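PDB 1A76: flap endonuclease 1 from Methanocaldococcus jannaschii, which cleaves 5' flaps and acts as a 5'-3' exonuclease in DNA replication and repair, working with magnesium ions and stimulated by PCNA. Local coordinates for residues E17-K22 with N71-I76; Y159-G164 with G180-V185. All coordinates share one frame; numbering follows the deposited sequence.

Contact 1 (E17-K22 with N71-I76); sequences EDLKGK and NDITPI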
loop_
_atom_site.group_PDB
_atom_site.type_symbol
_atom_site.label_atom_id
_atom_site.label_comp_id
_atom_site.label_asym_id
_atom_site.label_seq_id
_atom_site.Cartn_x
_atom_site.Cartn_y
_atom_site.Cartn_z
ATOM N N GLU A 17 -19.792 7.424 7.430
ATOM C CA GLU A 17 -20.204 8.766 7.828
ATOM C C GLU A 17 -19.197 9.455 8.744
ATOM O O GLU A 17 -18.890 10.632 8.564
ATOM C CB GLU A 17 -21.564 8.717 8.535
ATOM C CG GLU A 17 -22.058 10.074 9.028
ATOM C CD GLU A 17 -21.963 10.228 10.536
ATOM O OE1 GLU A 17 -22.827 9.671 11.251
ATOM O OE2 GLU A 17 -21.024 10.910 11.009
ATOM N N ASP A 18 -18.691 8.724 9.731
ATOM C CA ASP A 18 -17.742 9.301 10.670
ATOM C C ASP A 18 -16.364 9.496 10.040
ATOM O O ASP A 18 -15.441 9.981 10.679
ATOM C CB ASP A 18 -17.642 8.429 11.929
ATOM C CG ASP A 18 -18.897 8.509 12.799
ATOM O OD1 ASP A 18 -19.755 9.378 12.541
ATOM O OD2 ASP A 18 -19.031 7.701 13.740
ATOM N N LEU A 19 -16.241 9.116 8.777
ATOM C CA LEU A 19 -14.992 9.259 8.035
ATOM C C LEU A 19 -15.119 10.496 7.132
ATOM O O LEU A 19 -14.158 10.921 6.481
ATOM C CB LEU A 19 -14.779 8.010 7.182
ATOM C CG LEU A 19 -13.589 7.066 7.355
ATOM C CD1 LEU A 19 -12.916 7.279 8.681
ATOM C CD2 LEU A 19 -14.073 5.623 7.181
ATOM N N LYS A 20 -16.324 11.059 7.088
ATOM C CA LYS A 20 -16.596 12.231 6.258
ATOM C C LYS A 20 -15.719 13.438 6.594
ATOM O O LYS A 20 -15.519 13.771 7.763
ATOM C CB LYS A 20 -18.071 12.631 6.384
ATOM C CG LYS A 20 -18.651 13.276 5.129
ATOM C CD LYS A 20 -19.479 14.511 5.470
ATOM C CE LYS A 20 -19.321 15.622 4.427
ATOM N NZ LYS A 20 -18.293 16.636 4.814
ATOM N N GLY A 21 -15.193 14.082 5.552
ATOM C CA GLY A 21 -14.362 15.258 5.737
ATOM C C GLY A 21 -12.897 15.006 6.051
ATOM O O GLY A 21 -12.136 15.959 6.250
ATOM N N LYS A 22 -12.487 13.740 6.099
ATOM C CA LYS A 22 -11.101 13.415 6.414
ATOM C C LYS A 22 -10.205 13.326 5.185
ATOM O O LYS A 22 -10.655 13.017 4.080
ATOM C CB LYS A 22 -11.015 12.084 7.173
ATOM C CG LYS A 22 -11.634 12.071 8.585
ATOM C CD LYS A 22 -11.236 13.294 9.416
ATOM C CE LYS A 22 -11.401 13.018 10.913
ATOM N NZ LYS A 22 -12.014 14.168 11.656
ATOM N N ASN A 71 -18.123 11.135 -0.392
ATOM C CA ASN A 71 -18.305 11.164 1.055
ATOM C C ASN A 71 -17.331 12.121 1.721
ATOM O O ASN A 71 -16.969 11.941 2.879
ATOM C CB ASN A 71 -18.114 9.771 1.649
ATOM C CG ASN A 71 -19.159 9.441 2.687
ATOM O OD1 ASN A 71 -19.971 8.532 2.500
ATOM N ND2 ASN A 71 -19.156 10.188 3.791
ATOM N N ASP A 72 -16.915 13.139 0.978
ATOM C CA ASP A 72 -15.981 14.139 1.470
ATOM C C ASP A 72 -14.668 13.574 2.029
ATOM O O ASP A 72 -14.059 14.162 2.930
ATOM C CB ASP A 72 -16.656 15.032 2.520
ATOM C CG ASP A 72 -15.906 16.332 2.738
ATOM O OD1 ASP A 72 -15.028 16.650 1.907
ATOM O OD2 ASP A 72 -16.174 17.035 3.731
ATOM N N ILE A 73 -14.234 12.429 1.504
ATOM C CA ILE A 73 -12.958 11.854 1.926
ATOM C C ILE A 73 -12.004 12.223 0.811
ATOM O O ILE A 73 -12.153 11.747 -0.324
ATOM C CB ILE A 73 -12.992 10.329 2.042
ATOM C CG1 ILE A 73 -13.765 9.919 3.295
ATOM C CG2 ILE A 73 -11.557 9.789 2.120
ATOM C CD1 ILE A 73 -14.412 8.557 3.199
ATOM N N THR A 74 -11.047 13.089 1.123
ATOM C CA THR A 74 -10.073 13.535 0.132
ATOM C C THR A 74 -8.824 12.666 0.188
ATOM O O THR A 74 -8.056 12.722 1.155
ATOM C CB THR A 74 -9.687 15.000 0.375
ATOM O OG1 THR A 74 -10.833 15.825 0.160
ATOM C CG2 THR A 74 -8.582 15.428 -0.563
ATOM N N PRO A 75 -8.612 11.836 -0.846
ATOM C CA PRO A 75 -7.440 10.971 -0.855
ATOM C C PRO A 75 -6.257 11.479 -1.674
ATOM O O PRO A 75 -6.397 12.270 -2.620
ATOM C CB PRO A 75 -7.990 9.675 -1.437
ATOM C CG PRO A 75 -9.029 10.172 -2.463
ATOM C CD PRO A 75 -9.457 11.578 -2.028
ATOM N N ILE A 76 -5.079 11.025 -1.274
ATOM C CA ILE A 76 -3.863 11.331 -1.991
ATOM C C ILE A 76 -3.255 9.940 -2.135
ATOM O O ILE A 76 -3.101 9.214 -1.149
ATOM C CB ILE A 76 -2.921 12.283 -1.202
ATOM C CG1 ILE A 76 -1.620 12.460 -1.987
ATOM C CG2 ILE A 76 -2.662 11.744 0.204
ATOM C CD1 ILE A 76 -1.043 13.862 -1.938
#
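Lys20 reaches Asp72 through a salt bridge from NZ to OD2, modelled at a very short 2.4 Å, so the pairing is clearer than its exact length. The bent lysine chain lies over the residues that end helix 56-70, with CE 3.3 Å from Asp72 CB. Thr74 N donates to Lys22 O at 3.0 Å, with an N-H...O angle of 147°. Ile73 CA adds a CA-H...O contact to the same oxygen. Gly21 N gives a weak bond to Asp72 O, 2.9 Å long but bent to 123°. Gly21 is the third residue of a type II turn from Leu19 to Lys22, at positive phi; Asp72, also at positive phi, is C-prime of the Schellman motif closing the helix. Farther in, Ile73 CD1 meets Leu19 CB at 4.0 Å, and Phe16 backs the isoleucine. Two chain reversals thus meet where the parallel strands 23-27 and 74-79 begin, joined by a beta-alpha-beta crossover: the Thr74-Lys22 bond starts the pairing that Val24 and Ile26 continue, while the exposed lysine probably offsets the charge of Asp72 at the outer edge.

Contact 2 (Y159-G164 with G180-V185); sequences YMAKKG and GAPRVV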
loop_
_atom_site.group_PDB
_atom_site.type_symbol
_atom_site.label_atom_id
_atom_site.label_comp_id
_atom_site.label_asym_id
_atom_site.label_seq_id
_atom_site.Cartn_x
_atom_site.Cartn_y
_atom_site.Cartn_z
ATOM N N TYR A 159 4.415 8.697 7.165
ATOM C CA TYR A 159 5.055 9.988 7.449
ATOM C C TYR A 159 4.083 11.153 7.233
ATOM O O TYR A 159 4.032 12.099 8.032
ATOM C CB TYR A 159 6.287 10.166 6.548
ATOM C CG TYR A 159 6.866 11.565 6.511
ATOM C CD1 TYR A 159 7.530 12.094 7.620
ATOM C CD2 TYR A 159 6.813 12.339 5.342
ATOM C CE1 TYR A 159 8.138 13.359 7.570
ATOM C CE2 TYR A 159 7.419 13.607 5.280
ATOM C CZ TYR A 159 8.079 14.103 6.399
ATOM O OH TYR A 159 8.686 15.337 6.363
ATOM N N MET A 160 3.316 11.091 6.150
ATOM C CA MET A 160 2.352 12.155 5.851
ATOM C C MET A 160 1.267 12.218 6.929
ATOM O O MET A 160 0.766 13.295 7.287
ATOM C CB MET A 160 1.717 11.914 4.481
ATOM C CG MET A 160 2.715 12.030 3.315
ATOM S SD MET A 160 2.251 11.154 1.796
ATOM C CE MET A 160 0.968 12.210 1.153
ATOM N N ALA A 161 0.900 11.055 7.446
ATOM C CA ALA A 161 -0.126 10.994 8.482
ATOM C C ALA A 161 0.465 11.499 9.789
ATOM O O ALA A 161 -0.173 12.251 10.519
ATOM C CB ALA A 161 -0.633 9.564 8.638
ATOM N N LYS A 162 1.693 11.083 10.080
ATOM C CA LYS A 162 2.348 11.513 11.307
ATOM C C LYS A 162 2.452 13.039 11.342
ATOM O O LYS A 162 2.209 13.665 12.380
ATOM C CB LYS A 162 3.733 10.873 11.415
ATOM C CG LYS A 162 3.737 9.598 12.245
ATOM C CD LYS A 162 4.869 8.665 11.858
ATOM C CE LYS A 162 6.174 9.083 12.506
ATOM N NZ LYS A 162 7.288 9.094 11.508
ATOM N N LYS A 163 2.784 13.635 10.200
ATOM C CA LYS A 163 2.913 15.092 10.095
ATOM C C LYS A 163 1.592 15.832 10.214
ATOM O O LYS A 163 1.580 17.045 10.400
ATOM C CB LYS A 163 3.537 15.482 8.761
ATOM C CG LYS A 163 4.923 14.926 8.522
ATOM C CD LYS A 163 5.689 15.824 7.572
ATOM C CE LYS A 163 4.909 16.089 6.306
ATOM N NZ LYS A 163 5.571 17.140 5.484
ATOM N N GLY A 164 0.482 15.119 10.074
ATOM C CA GLY A 164 -0.814 15.773 10.167
ATOM C C GLY A 164 -1.358 16.272 8.842
ATOM O O GLY A 164 -2.373 16.972 8.803
ATOM N N GLY A 180 4.986 4.191 12.533
ATOM C CA GLY A 180 4.520 5.299 13.339
ATOM C C GLY A 180 3.242 5.962 12.851
ATOM O O GLY A 180 2.899 7.043 13.328
ATOM N N ALA A 181 2.548 5.352 11.891
ATOM C CA ALA A 181 1.292 5.939 11.415
ATOM C C ALA A 181 0.345 6.038 12.616
ATOM O O ALA A 181 0.053 5.033 13.267
ATOM C CB ALA A 181 0.672 5.069 10.350
ATOM N N PRO A 182 -0.173 7.241 12.904
ATOM C CA PRO A 182 -1.077 7.371 14.055
ATOM C C PRO A 182 -2.393 6.631 13.853
ATOM O O PRO A 182 -2.980 6.115 14.799
ATOM C CB PRO A 182 -1.282 8.884 14.198
ATOM C CG PRO A 182 -0.302 9.517 13.263
ATOM C CD PRO A 182 -0.002 8.522 12.198
ATOM N N ARG A 183 -2.843 6.559 12.611
ATOM C CA ARG A 183 -4.095 5.881 12.321
ATOM C C ARG A 183 -4.053 5.154 10.992
ATOM O O ARG A 183 -3.471 5.640 10.029
ATOM C CB ARG A 183 -5.239 6.889 12.268
ATOM C CG ARG A 183 -5.853 7.261 13.590
ATOM C CD ARG A 183 -6.832 8.415 13.397
ATOM N NE ARG A 183 -6.596 9.448 14.394
ATOM C CZ ARG A 183 -5.756 10.468 14.239
ATOM N NH1 ARG A 183 -5.073 10.616 13.114
ATOM N NH2 ARG A 183 -5.614 11.351 15.214
ATOM N N VAL A 184 -4.703 3.996 10.953
ATOM C CA VAL A 184 -4.813 3.191 9.747
ATOM C C VAL A 184 -6.302 2.873 9.617
ATOM O O VAL A 184 -6.982 2.643 10.619
ATOM C CB VAL A 184 -4.028 1.850 9.859
ATOM C CG1 VAL A 184 -4.465 0.897 8.745
ATOM C CG2 VAL A 184 -2.526 2.119 9.775
ATOM N N VAL A 185 -6.820 2.907 8.393
ATOM C CA VAL A 185 -8.220 2.563 8.179
ATOM C C VAL A 185 -8.263 1.492 7.101
ATOM O O VAL A 185 -7.771 1.702 5.993
ATOM C CB VAL A 185 -9.056 3.761 7.721
ATOM C CG1 VAL A 185 -10.511 3.316 7.547
ATOM C CG2 VAL A 185 -8.957 4.898 8.727
#
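A chi1 of -95°, off a staggered position, puts CG of Lys162 beside the Gly180 carbonyl, and the nearly extended chi2 of 154° carries CD on past it. In the model CG and CD both stand too close to that oxygen, so the approach is doubtful in detail. At chi3 the chain bends, and CE lies 3.9 Å from Gly180 O. Gly180 has a positive phi of 87°, which would press a CB against the carbonyl O of the residue before; that is reason enough for a glycine.

The more reliable packing is made by the pyrrolidine ring of Pro182, which comes up to the last turn of helix 153-162. Its CD sits 3.8 Å from Ala161 CB and 3.7 Å from Lys162 N, while CG lies 3.9 Å from Lys162 CA. The aliphatic start of Lys162 flanks the ring, with CG 3.9 Å from Pro182 CD. Ala161 also packs on Val169 of strand 168-170, which places the contact where the helix lies on the sheet. Just beyond, Gly164 ends the helix in a Schellman motif, its N bonded to Ala161 O at 3.0 Å. An alanine in place of Pro182 would probably open a gap beside Ala161 CB and Lys162 CG and leave the chain entering strand 183-186 freer to turn.

No hydrogen bond crosses between the segments. Pro182 has no amide hydrogen to offer, and what it presents to the helix is carbon. Between these segments the I-domain helix thus meets the lead-in to strand 183-186 by apolar contact, while the strand itself is tied into the sheet by backbone bonds of its own, among them those of Arg183 and Val185 with Val169.

In the fold
Contacts 1 and 2 have centres about 15 Å apart, both reach one mixed sheet, and they touch directly: Ile76 CG2 packs on Met160 CE at 3.8 Å, and Leu19 CD2 lies 4.3 Å from Val185 CG1. Trp167 gives a further tie, since Lys22 of contact 1 and Arg183 of contact 2 each make a cation-pi interaction with it. Contact 1, in the N-domain, lies away from the annotated metal sites. Contact 2 is nearer: the side chain of Ala181 is about 8 Å from that of the magnesium ligand Glu154, about 9 Å from that of Asp175, a predicted ligand, and about 12 Å from a bound manganese ion.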